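Local coordinates for protein (anthranilate synthase (trpg-subunit)) (Sulfolobus solfataricus, PDB 1QDL) that forms the glutamine amidotransferase subunit of anthranilate synthase, an amidotransferase domain built around a mixed beta sheet, at residues B[110-115]-B[149-154]. Residues are numbered along the deposited sequence; the frame is centred on the assembly and turned at random.
Sequences SNIILV and VDAISA
Ala151 turns its methyl toward two larger side chains of the neighbouring strand: CG2 of Ile112 meets Ala151 CB diagonally at 3.4 Å, and CD2 of Leu114, from the paired residue, reaches Ala151 CB at 3.9 Å. Met160 of the next strand and Phe130 of strand 129-136 continue this apolar face. On the other face, Ile113 lies against its cross-strand partner Ile152. With CG1 beside the backbone N (chi1 -54°) and the chain then extended, Ile113 runs toward the end of strand 147-153, where CD1 meets Ala154 CB at 3.4 Å; Ile152 CG2 touches both Ile113 CB and CD1. Val115 CG1 approaches that same CG2 from the far end.

Between the two faces runs an antiparallel ladder. Ile113 and Ile152 form a hydrogen-bonded pair: Ile113 N reaches Ile152 O at 2.8 Å in the carbonyl plane, whereas the return bond from Ile152 N to Ile113 O is more bent, 138° at the hydrogen. Ile112 with Ser153 and Leu114 with Ala151 are the flanking non-hydrogen-bonded pairs. Backbone bonding continues beyond them, Val115 N to Asp150 O and Ala154 N to Asn111 O.

Toward one end, Asp150 points its side chain away from 110-115, and OD1 bonds His163. At the other, Ser153 OG gives a weak bond to Ser110 OG, 3.2 Å away. Ser110 OG also bonds Glu155 and Arg134, and Ser153 OG has a weak bond with Asp156 N.

Within the antiparallel part of the mixed sheet, these two buried hydroxyls thus find polar partners where the aliphatic packing stops, and nearby Glu155 and Arg134 may polarise them.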
ATOM      1  N   SER B 110       0.397 -32.783  -9.686  1.00 48.35           N
ATOM      2  CA  SER B 110       0.722 -33.800  -8.698  1.00 45.75           C
ATOM      3  C   SER B 110      -0.496 -34.151  -7.851  1.00 47.62           C
ATOM      4  O   SER B 110      -1.469 -33.399  -7.800  1.00 48.15           O
ATOM      5  CB  SER B 110       1.858 -33.305  -7.796  1.00 43.52           C
ATOM      6  OG  SER B 110       2.627 -34.375  -7.274  1.00 50.05           O
ATOM      7  N   ASN B 111      -0.438 -35.305  -7.195  1.00 51.49           N
ATOM      8  CA  ASN B 111      -1.520 -35.748  -6.333  1.00 57.76           C
ATOM      9  C   ASN B 111      -1.128 -35.409  -4.922  1.00 56.99           C
ATOM     10  O   ASN B 111      -0.256 -36.050  -4.340  1.00 57.90           O
ATOM     11  CB  ASN B 111      -1.727 -37.251  -6.439  1.00 71.38           C
ATOM     12  CG  ASN B 111      -2.665 -37.622  -7.556  1.00 85.46           C
ATOM     13  OD1 ASN B 111      -2.394 -38.542  -8.327  1.00 96.38           O
ATOM     14  ND2 ASN B 111      -3.779 -36.902  -7.657  1.00 92.37           N
ATOM     15  N   ILE B 112      -1.763 -34.381  -4.381  1.00 53.88           N
ATOM     16  CA  ILE B 112      -1.473 -33.959  -3.030  1.00 50.09           C
ATOM     17  C   ILE B 112      -2.218 -34.875  -2.077  1.00 53.69           C
ATOM     18  O   ILE B 112      -3.397 -35.189  -2.276  1.00 49.98           O
ATOM     19  CB  ILE B 112      -1.924 -32.510  -2.793  1.00 45.96           C
ATOM     20  CG1 ILE B 112      -1.559 -31.645  -4.002  1.00 48.55           C
ATOM     21  CG2 ILE B 112      -1.297 -31.979  -1.524  1.00 43.39           C
ATOM     22  CD1 ILE B 112      -0.122 -31.780  -4.471  1.00 42.90           C
ATOM     23  N   ILE B 113      -1.519 -35.322  -1.046  1.00 53.27           N
ATOM     24  CA  ILE B 113      -2.139 -36.181  -0.061  1.00 52.08           C
ATOM     25  C   ILE B 113      -2.106 -35.472   1.274  1.00 50.29           C
ATOM     26  O   ILE B 113      -1.040 -35.263   1.863  1.00 48.18           O
ATOM     27  CB  ILE B 113      -1.410 -37.518   0.082  1.00 51.07           C
ATOM     28  CG1 ILE B 113      -1.288 -38.190  -1.276  1.00 49.88           C
ATOM     29  CG2 ILE B 113      -2.174 -38.416   1.020  1.00 47.82           C
ATOM     30  CD1 ILE B 113      -0.132 -39.126  -1.362  1.00 49.13           C
ATOM     31  N   LEU B 114      -3.283 -35.074   1.731  1.00 50.10           N
ATOM     32  CA  LEU B 114      -3.393 -34.408   3.005  1.00 51.27           C
ATOM     33  C   LEU B 114      -3.003 -35.444   4.037  1.00 55.35           C
ATOM     34  O   LEU B 114      -3.469 -36.582   4.001  1.00 57.55           O
ATOM     35  CB  LEU B 114      -4.823 -33.935   3.235  1.00 48.19           C
ATOM     36  CG  LEU B 114      -5.266 -32.752   2.372  1.00 49.81           C
ATOM     37  CD1 LEU B 114      -6.589 -32.190   2.885  1.00 47.35           C
ATOM     38  CD2 LEU B 114      -4.182 -31.686   2.403  1.00 50.96           C
ATOM     39  N   VAL B 115      -2.119 -35.054   4.942  1.00 62.18           N
ATOM     40  CA  VAL B 115      -1.661 -35.954   5.982  1.00 65.74           C
ATOM     41  C   VAL B 115      -1.817 -35.265   7.325  1.00 67.98           C
ATOM     42  O   VAL B 115      -1.032 -35.501   8.244  1.00 69.21           O
ATOM     43  CB  VAL B 115      -0.178 -36.336   5.773  1.00 65.38           C
ATOM     44  CG1 VAL B 115      -0.022 -37.100   4.463  1.00 65.51           C
ATOM     45  CG2 VAL B 115       0.690 -35.083   5.761  1.00 65.75           C
ATOM     46  N   VAL B 149       3.792 -30.538   9.005  1.00 56.87           N
ATOM     47  CA  VAL B 149       3.566 -30.935   7.613  1.00 55.73           C
ATOM     48  C   VAL B 149       2.089 -31.316   7.462  1.00 56.89           C
ATOM     49  O   VAL B 149       1.547 -32.080   8.259  1.00 58.20           O
ATOM     50  CB  VAL B 149       4.474 -32.134   7.203  1.00 50.20           C
ATOM     51  CG1 VAL B 149       4.125 -32.601   5.794  1.00 45.88           C
ATOM     52  CG2 VAL B 149       5.943 -31.723   7.267  1.00 46.58           C
ATOM     53  N   ASP B 150       1.440 -30.774   6.436  1.00 57.11           N
ATOM     54  CA  ASP B 150       0.022 -31.030   6.214  1.00 57.44           C
ATOM     55  C   ASP B 150      -0.280 -31.888   5.009  1.00 56.63           C
ATOM     56  O   ASP B 150      -1.222 -32.671   5.012  1.00 56.22           O
ATOM     57  CB  ASP B 150      -0.720 -29.713   6.049  1.00 60.61           C
ATOM     58  CG  ASP B 150      -0.610 -28.830   7.261  1.00 61.34           C
ATOM     59  OD1 ASP B 150      -0.488 -29.379   8.385  1.00 59.00           O
ATOM     60  OD2 ASP B 150      -0.649 -27.591   7.075  1.00 57.26           O
ATOM     61  N   ALA B 151       0.502 -31.718   3.958  1.00 55.34           N
ATOM     62  CA  ALA B 151       0.275 -32.487   2.759  1.00 53.68           C
ATOM     63  C   ALA B 151       1.586 -33.046   2.251  1.00 54.29           C
ATOM     64  O   ALA B 151       2.673 -32.604   2.637  1.00 50.33           O
ATOM     65  CB  ALA B 151      -0.380 -31.619   1.700  1.00 53.85           C
ATOM     66  N   ILE B 152       1.472 -34.019   1.367  1.00 55.03           N
ATOM     67  CA  ILE B 152       2.641 -34.660   0.823  1.00 52.88           C
ATOM     68  C   ILE B 152       2.415 -35.026  -0.641  1.00 50.88           C
ATOM     69  O   ILE B 152       1.281 -35.172  -1.095  1.00 51.05           O
ATOM     70  CB  ILE B 152       2.964 -35.896   1.688  1.00 55.74           C
ATOM     71  CG1 ILE B 152       4.448 -35.904   2.007  1.00 57.09           C
ATOM     72  CG2 ILE B 152       2.471 -37.167   1.031  1.00 54.43           C
ATOM     73  CD1 ILE B 152       4.750 -35.206   3.308  1.00 62.52           C
ATOM     74  N   SER B 153       3.506 -35.140  -1.385  1.00 49.61           N
ATOM     75  CA  SER B 153       3.449 -35.488  -2.800  1.00 48.26           C
ATOM     76  C   SER B 153       3.364 -37.014  -2.901  1.00 53.49           C
ATOM     77  O   SER B 153       4.141 -37.733  -2.269  1.00 56.56           O
ATOM     78  CB  SER B 153       4.709 -34.972  -3.500  1.00 43.76           C
ATOM     79  OG  SER B 153       4.640 -35.150  -4.898  1.00 57.28           O
ATOM     80  N   ALA B 154       2.422 -37.508  -3.697  1.00 53.92           N
ATOM     81  CA  ALA B 154       2.227 -38.949  -3.852  1.00 56.92           C
ATOM     82  C   ALA B 154       3.372 -39.649  -4.565  1.00 60.00           C
ATOM     83  O   ALA B 154       3.957 -40.626  -4.076  1.00 65.16           O
ATOM     84  CB  ALA B 154       0.938 -39.206  -4.602  1.00 50.68           C
TER